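Local coordinates for protein Hpy188I (Helicobacter pylori, PDB 3OQG) that cuts DNA as a GIY-YIG-family restriction endonuclease, probably with the help of a bound metal ion, and is seen here in complex with its substrate DNA, at residues 74-78 with 79-83; 117-120 with 121-125. All coordinates share one frame; numbering follows the deposited sequence.

Interaction 1 of 2, residues 74-78 with 79-83; sequences VFVIQ and GKIFK. With nucleotides of chain C.
F75 and K83 run side by side, pointing the same way, with the lysine CG 3.9 Å from F75 CD2 and oblique to the phenylalanine ring. Past that ring the K83 chain bends at chi3 (-84°), and NZ donates a 2.7 Å hydrogen bond to OP2 of DG6 of chain C; Y98 is a second partner of the same nitrogen. I77 and F82 also lie alongside each other, I77 CD1 coming to 4.0 Å from F82 CB, while F82 CD2 meets F75 CB at the edge of the F82 ring. V74 CG1 packs on I81 CG2 at 3.7 Å, on the side of the hairpin where V76 and I81 point. What puts F82 and K83 together against F75 is a classic beta bulge: F75 N bonds to K83 O, and F75 O takes the amide of F82 at 2.8 Å. Beyond it a type I' turn from I77 to K80 closes the hairpin, I77 and K80 exchanging two backbone bonds, with Q78 and G79 both at positive phi, as such a turn requires. K80 NZ reaches back to E29 O and D31. Strand 129-134 flanks strand 71-77, helix 113-125 lies against I77 and F82, and P174 and I175 of the second subunit pack on I81 and F82.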
# COMPACT_ATOMS: atom_id res chain seq x y z
N VAL A 74 -17.21 -4.32 -0.01
CA VAL A 74 -17.80 -4.28 1.32
C VAL A 74 -17.92 -5.72 1.79
O VAL A 74 -18.47 -6.55 1.08
CB VAL A 74 -19.21 -3.62 1.32
CG1 VAL A 74 -19.75 -3.44 2.78
CG2 VAL A 74 -19.17 -2.26 0.56
N PHE A 75 -17.34 -6.00 2.96
CA PHE A 75 -17.44 -7.29 3.64
C PHE A 75 -18.62 -7.22 4.59
O PHE A 75 -18.67 -6.36 5.49
CB PHE A 75 -16.17 -7.57 4.45
CG PHE A 75 -14.97 -8.01 3.64
CD1 PHE A 75 -15.00 -8.11 2.25
CD2 PHE A 75 -13.77 -8.28 4.29
CE1 PHE A 75 -13.88 -8.55 1.52
CE2 PHE A 75 -12.65 -8.70 3.57
CZ PHE A 75 -12.70 -8.82 2.19
N VAL A 76 -19.56 -8.15 4.41
CA VAL A 76 -20.78 -8.17 5.20
C VAL A 76 -20.88 -9.52 5.89
O VAL A 76 -20.73 -10.57 5.25
CB VAL A 76 -22.01 -7.90 4.31
CG1 VAL A 76 -23.34 -7.96 5.13
CG2 VAL A 76 -21.86 -6.56 3.63
N ILE A 77 -21.15 -9.50 7.19
CA ILE A 77 -21.24 -10.72 7.99
C ILE A 77 -22.57 -10.69 8.74
O ILE A 77 -22.81 -9.78 9.54
CB ILE A 77 -20.09 -10.84 9.00
CG1 ILE A 77 -18.73 -10.72 8.30
CG2 ILE A 77 -20.25 -12.15 9.82
CD1 ILE A 77 -17.53 -10.71 9.26
N GLN A 78 -23.41 -11.68 8.47
CA GLN A 78 -24.77 -11.71 9.03
C GLN A 78 -25.45 -10.34 8.94
O GLN A 78 -25.97 -9.81 9.92
CB GLN A 78 -24.75 -12.23 10.47
CG GLN A 78 -24.45 -13.71 10.56
CD GLN A 78 -24.64 -14.26 11.95
OE1 GLN A 78 -25.33 -13.67 12.78
NE2 GLN A 78 -24.05 -15.42 12.21
N GLY A 79 -25.42 -9.78 7.73
CA GLY A 79 -26.05 -8.49 7.44
C GLY A 79 -25.33 -7.23 7.88
O GLY A 79 -25.76 -6.14 7.50
N LYS A 80 -24.26 -7.36 8.67
CA LYS A 80 -23.53 -6.21 9.23
C LYS A 80 -22.31 -5.86 8.37
O LYS A 80 -21.60 -6.74 7.93
CB LYS A 80 -23.08 -6.51 10.67
CG LYS A 80 -24.20 -6.62 11.69
CD LYS A 80 -24.96 -5.33 11.83
CE LYS A 80 -25.86 -5.31 13.06
NZ LYS A 80 -26.68 -4.05 13.12
N ILE A 81 -22.09 -4.56 8.15
CA ILE A 81 -20.90 -4.11 7.42
C ILE A 81 -19.69 -4.19 8.34
O ILE A 81 -19.59 -3.47 9.33
CB ILE A 81 -21.08 -2.68 6.88
CG1 ILE A 81 -22.17 -2.69 5.82
CG2 ILE A 81 -19.75 -2.15 6.28
CD1 ILE A 81 -22.55 -1.32 5.29
N PHE A 82 -18.76 -5.09 8.00
CA PHE A 82 -17.55 -5.28 8.78
C PHE A 82 -16.46 -4.33 8.29
O PHE A 82 -15.73 -3.77 9.08
CB PHE A 82 -17.08 -6.74 8.66
CG PHE A 82 -15.68 -6.96 9.13
CD1 PHE A 82 -15.39 -7.08 10.48
CD2 PHE A 82 -14.63 -7.03 8.21
CE1 PHE A 82 -14.05 -7.27 10.92
CE2 PHE A 82 -13.31 -7.25 8.64
CZ PHE A 82 -13.03 -7.38 9.99
N LYS A 83 -16.33 -4.20 6.97
CA LYS A 83 -15.38 -3.27 6.39
C LYS A 83 -15.71 -2.85 4.97
O LYS A 83 -16.46 -3.52 4.27
CB LYS A 83 -13.94 -3.78 6.53
CG LYS A 83 -13.38 -4.59 5.42
CD LYS A 83 -11.82 -4.69 5.54
CE LYS A 83 -11.02 -3.51 4.94
NZ LYS A 83 -9.53 -3.75 4.99
P DG C 6 -7.49 -1.86 2.39
OP1 DG C 6 -8.75 -1.44 1.75
OP2 DG C 6 -7.49 -2.98 3.37
O5' DG C 6 -6.43 -2.16 1.24
C5' DG C 6 -5.82 -1.07 0.55
C4' DG C 6 -4.55 -1.52 -0.14
O4' DG C 6 -3.56 -1.94 0.82
C3' DG C 6 -4.74 -2.70 -1.10
O3' DG C 6 -4.13 -2.38 -2.35
C2' DG C 6 -3.99 -3.83 -0.42
C1' DG C 6 -2.90 -3.06 0.27
N9 DG C 6 -2.20 -3.78 1.34
C8 DG C 6 -2.73 -4.29 2.50
N7 DG C 6 -1.85 -4.95 3.21
C5 DG C 6 -0.67 -4.84 2.48
C6 DG C 6 0.63 -5.36 2.74
O6 DG C 6 1.01 -6.06 3.70
N1 DG C 6 1.53 -5.01 1.73
C2 DG C 6 1.22 -4.27 0.62
N2 DG C 6 2.21 -4.05 -0.26
N3 DG C 6 0.02 -3.78 0.37
C4 DG C 6 -0.87 -4.11 1.33

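Interaction 2 of 2, residues 117-120 with 121-125; sequences FVLQ and SLLKI
With OG set beside its own backbone N (chi1 -69°), S121 turns its hydroxyl back to F117 O, 2.8 Å away. F117 has CG anti to its backbone N (chi1 164°), which lays one face of the ring against that same hydroxyl, CE1 being 3.3 Å from S121 OG. F117 O is therefore gripped twice, by S121 OG and by S121 N, which reach it from opposite faces of the carbonyl plane. L20 N is a further partner of the buried hydroxyl. This is ordinary alpha-helical i to i+4 geometry on helix 113-125, with the serine adding a side-chain bond to the backbone one; L122 N, L123 N and K124 N continue the ladder to V118 O, L119 O and Q120 O. Two apolar pairs each span one turn. V118 CG1 and L122 CD1 meet at 3.8 Å, the two side chains running alongside in the same direction, whereas L119 and L123 cross at a slant, L119 CG lying 3.9 Å from L123 CD1. NE2 of Q120 bonds to G101 O and to the carboxylate of E54. K15 makes a cation-pi contact with the F117 ring, and L56 of strand 55-60 packs on L119 and L122.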
# COMPACT_ATOMS: atom_id res chain seq x y z
N PHE A 117 -5.33 -8.38 11.46
CA PHE A 117 -6.58 -8.09 12.15
C PHE A 117 -7.78 -8.69 11.39
O PHE A 117 -8.66 -9.32 11.98
CB PHE A 117 -6.76 -6.59 12.37
CG PHE A 117 -8.18 -6.20 12.71
CD1 PHE A 117 -8.68 -6.46 13.98
CD2 PHE A 117 -9.03 -5.70 11.74
CE1 PHE A 117 -10.01 -6.17 14.28
CE2 PHE A 117 -10.36 -5.42 12.03
CZ PHE A 117 -10.85 -5.66 13.31
N VAL A 118 -7.84 -8.49 10.08
CA VAL A 118 -8.97 -8.99 9.30
C VAL A 118 -9.00 -10.52 9.21
O VAL A 118 -10.03 -11.13 9.50
CB VAL A 118 -9.06 -8.33 7.90
CG1 VAL A 118 -10.20 -8.97 7.08
CG2 VAL A 118 -9.27 -6.83 8.03
N LEU A 119 -7.89 -11.16 8.86
CA LEU A 119 -7.92 -12.62 8.72
C LEU A 119 -8.29 -13.26 10.08
O LEU A 119 -9.15 -14.14 10.15
CB LEU A 119 -6.58 -13.14 8.25
CG LEU A 119 -6.51 -14.66 8.15
CD1 LEU A 119 -7.44 -15.13 7.07
CD2 LEU A 119 -5.08 -15.15 7.88
N GLN A 120 -7.64 -12.80 11.15
CA GLN A 120 -7.83 -13.44 12.46
C GLN A 120 -9.25 -13.20 12.96
O GLN A 120 -9.86 -14.10 13.54
CB GLN A 120 -6.80 -12.99 13.48
CG GLN A 120 -5.36 -13.37 13.14
CD GLN A 120 -5.19 -14.84 12.86
OE1 GLN A 120 -5.74 -15.70 13.59
NE2 GLN A 120 -4.42 -15.16 11.83
N SER A 121 -9.77 -12.00 12.71
CA SER A 121 -11.16 -11.69 13.11
C SER A 121 -12.16 -12.54 12.35
O SER A 121 -13.07 -13.10 12.94
CB SER A 121 -11.47 -10.20 12.92
OG SER A 121 -10.74 -9.40 13.85
N LEU A 122 -11.98 -12.64 11.04
CA LEU A 122 -12.88 -13.46 10.23
C LEU A 122 -12.80 -14.95 10.58
O LEU A 122 -13.82 -15.64 10.58
CB LEU A 122 -12.63 -13.22 8.73
CG LEU A 122 -12.90 -11.81 8.20
CD1 LEU A 122 -12.83 -11.74 6.66
CD2 LEU A 122 -14.19 -11.16 8.68
N LEU A 123 -11.60 -15.45 10.85
CA LEU A 123 -11.45 -16.84 11.27
C LEU A 123 -12.15 -17.11 12.61
O LEU A 123 -12.79 -18.15 12.81
CB LEU A 123 -9.95 -17.22 11.35
CG LEU A 123 -9.17 -17.36 10.04
CD1 LEU A 123 -7.69 -17.70 10.33
CD2 LEU A 123 -9.82 -18.37 9.08
N LYS A 124 -12.01 -16.17 13.55
CA LYS A 124 -12.58 -16.32 14.90
C LYS A 124 -14.09 -16.22 14.90
O LYS A 124 -14.78 -17.01 15.58
CB LYS A 124 -11.96 -15.29 15.85
CG LYS A 124 -12.36 -15.39 17.30
CD LYS A 124 -11.89 -16.67 17.99
CE LYS A 124 -12.36 -16.72 19.46
NZ LYS A 124 -13.86 -16.86 19.58
N ILE A 125 -14.62 -15.25 14.16
CA ILE A 125 -16.07 -15.09 14.02
C ILE A 125 -16.63 -16.33 13.32
O ILE A 125 -17.71 -16.84 13.66
CB ILE A 125 -16.39 -13.83 13.22
CG1 ILE A 125 -16.01 -12.56 14.03
CG2 ILE A 125 -17.87 -13.81 12.77
CD1 ILE A 125 -16.05 -11.29 13.19

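Overall arrangement
Interaction 1 closes before interaction 2 opens along the chain, and their centres lie 13 Å apart. Both are largely buried, and they meet directly: I77 CD1 comes to 3.4 Å from L122 CD2, and F82 rests on V118, F117 and L122, so the helix packs on the hairpin. Residues 74-83 join two neighbouring strands of the antiparallel sheet, whereas residues 117-125 lie within one helix. The chemistry differs with place. The hairpin has an exposed turn at Q78 and, at K83, a charged group on the DNA backbone; the helix stays clear of the annotated sites, with apolar side chains one turn apart, a serine hydroxyl that returns to the backbone, and exposed K124 near its C-terminal end.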